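AvrRxo1-ORF1 (Xanthomonas oryzae pv. oryzicola, PDB 4Z8V) probably acts as a nucleotide-dependent kinase of the zeta-toxin type, with a P-loop NTPase fold. Local coordinates at residues Ala151-Val156 with Thr177-Glu182. Numbering follows the deposited sequence.
Sequences AIASIV and TGRKVE
A buried side-chain-to-main-chain contact, in which the Arg179 guanidinium binds the Ala153 carbonyl side-on, lies near the start of two parallel strands in a P-loop NTPase-like fold, within the region related to zeta toxins. Strands 155-157 and 180-186 are not neighbours in the sheet: strand 67-72 runs between them, and helix 164-176 makes the connection. Arg179, its side chain extended from CG to NE, therefore spans the gap between the two segments, which lead into strands on the two flanks of strand 67-72. Its NE and NH2 each lie 2.7 Å from Ala153 O; the oxygen lies almost in the guanidinium plane, and because both donors converge on this one atom neither bond is straight (143° from NE, 141° from NH2). Apolar branches of two isoleucines sandwich the flat group, each side chain crossing that of Arg179 at about a right angle. Ile152 CG2 lies over the rim of one face, 3.4 Å from Arg179 CZ; Ile155 CD1 covers the centre of the opposite face. The remaining polar edge is also engaged, since Leu142 O accepts from NH2 and Arg143 O from NH1, tying the end of helix 124-143 to the same cation. Thr177, just past helix 164-176, hydrogen-bonds through OG1 to Leu173 O, and this hydroxyl oxygen also receives a weak bond from Arg179 NH1 at 2.9 Å. On the main chain of the same residue, Thr177 O is met by Ile152 CG1 at 3.5 Å.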
loop_
_atom_site.group_PDB
_atom_site.type_symbol
_atom_site.label_atom_id
_atom_site.label_comp_id
_atom_site.label_asym_id
_atom_site.label_seq_id
_atom_site.Cartn_x
_atom_site.Cartn_y
_atom_site.Cartn_z
ATOM N N ALA A 151 21.417 32.070 31.279
ATOM C CA ALA A 151 20.387 31.122 30.869
ATOM C C ALA A 151 21.041 29.951 30.155
ATOM O O ALA A 151 22.053 30.118 29.465
ATOM C CB ALA A 151 19.373 31.780 29.966
ATOM N N ILE A 152 20.461 28.768 30.334
ATOM C CA ILE A 152 20.838 27.604 29.547
ATOM C C ILE A 152 20.698 27.928 28.056
ATOM O O ILE A 152 19.724 28.561 27.645
ATOM C CB ILE A 152 19.942 26.397 29.912
ATOM C CG1 ILE A 152 20.369 25.808 31.266
ATOM C CG2 ILE A 152 19.956 25.321 28.805
ATOM C CD1 ILE A 152 21.735 25.100 31.252
ATOM N N ALA A 153 21.667 27.497 27.249
ATOM C CA ALA A 153 21.629 27.722 25.800
ATOM C C ALA A 153 20.643 26.824 25.037
ATOM O O ALA A 153 20.621 25.596 25.201
ATOM C CB ALA A 153 23.028 27.573 25.208
ATOM N N SER A 154 19.845 27.452 24.183
ATOM C CA SER A 154 19.069 26.730 23.195
ATOM C C SER A 154 20.015 25.972 22.262
ATOM O O SER A 154 21.101 26.458 21.938
ATOM C CB SER A 154 18.206 27.703 22.392
ATOM O OG SER A 154 16.987 27.950 23.063
ATOM N N ILE A 155 19.618 24.774 21.847
ATOM C CA ILE A 155 20.428 24.012 20.907
ATOM C C ILE A 155 19.571 23.401 19.809
ATOM O O ILE A 155 18.346 23.299 19.944
ATOM C CB ILE A 155 21.229 22.903 21.605
ATOM C CG1 ILE A 155 20.277 21.922 22.292
ATOM C CG2 ILE A 155 22.232 23.499 22.605
ATOM C CD1 ILE A 155 21.009 20.869 23.096
ATOM N N VAL A 156 20.222 22.989 18.723
ATOM C CA VAL A 156 19.517 22.459 17.559
ATOM C C VAL A 156 20.038 21.064 17.227
ATOM O O VAL A 156 21.233 20.864 17.019
ATOM C CB VAL A 156 19.653 23.399 16.345
ATOM C CG1 VAL A 156 18.844 22.866 15.171
ATOM C CG2 VAL A 156 19.199 24.803 16.735
ATOM N N THR A 177 17.823 19.746 31.923
ATOM C CA THR A 177 18.520 21.028 31.734
ATOM C C THR A 177 17.548 22.191 31.619
ATOM O O THR A 177 17.948 23.308 31.293
ATOM C CB THR A 177 19.468 21.014 30.511
ATOM O OG1 THR A 177 18.738 20.664 29.330
ATOM C CG2 THR A 177 20.593 20.009 30.704
ATOM N N GLY A 178 16.269 21.923 31.885
ATOM C CA GLY A 178 15.246 22.954 31.829
ATOM C C GLY A 178 14.892 23.467 30.438
ATOM O O GLY A 178 14.398 24.597 30.294
ATOM N N ARG A 179 15.123 22.653 29.407
ATOM C CA ARG A 179 14.795 23.072 28.042
ATOM C C ARG A 179 13.416 22.608 27.597
ATOM O O ARG A 179 12.980 21.489 27.911
ATOM C CB ARG A 179 15.839 22.554 27.048
ATOM C CG ARG A 179 17.218 23.199 27.159
ATOM C CD ARG A 179 18.142 22.645 26.088
ATOM N NE ARG A 179 19.444 23.314 26.027
ATOM C CZ ARG A 179 20.559 22.827 26.568
ATOM N NH1 ARG A 179 20.531 21.671 27.231
ATOM N NH2 ARG A 179 21.699 23.505 26.462
ATOM N N LYS A 180 12.725 23.482 26.871
ATOM C CA LYS A 180 11.541 23.111 26.097
ATOM C C LYS A 180 12.001 22.232 24.923
ATOM O O LYS A 180 13.162 22.300 24.522
ATOM C CB LYS A 180 10.909 24.381 25.550
ATOM C CG LYS A 180 9.417 24.555 25.846
ATOM C CD LYS A 180 9.081 24.364 27.328
ATOM C CE LYS A 180 7.609 24.675 27.607
ATOM N NZ LYS A 180 7.247 24.337 29.015
ATOM N N VAL A 181 11.119 21.391 24.386
ATOM C CA VAL A 181 11.448 20.620 23.187
ATOM C C VAL A 181 10.580 21.086 22.026
ATOM O O VAL A 181 9.368 20.862 22.030
ATOM C CB VAL A 181 11.213 19.081 23.369
ATOM C CG1 VAL A 181 11.470 18.326 22.056
ATOM C CG2 VAL A 181 12.076 18.501 24.487
ATOM N N GLU A 182 11.176 21.733 21.032
ATOM C CA GLU A 182 10.402 22.108 19.850
ATOM C C GLU A 182 10.757 21.082 18.793
ATOM O O GLU A 182 11.908 21.022 18.339
ATOM C CB GLU A 182 10.735 23.526 19.376
ATOM C CG GLU A 182 9.722 24.096 18.367
ATOM C CD GLU A 182 8.307 24.275 18.952
ATOM O OE1 GLU A 182 8.160 24.423 20.204
ATOM O OE2 GLU A 182 7.340 24.275 18.145
#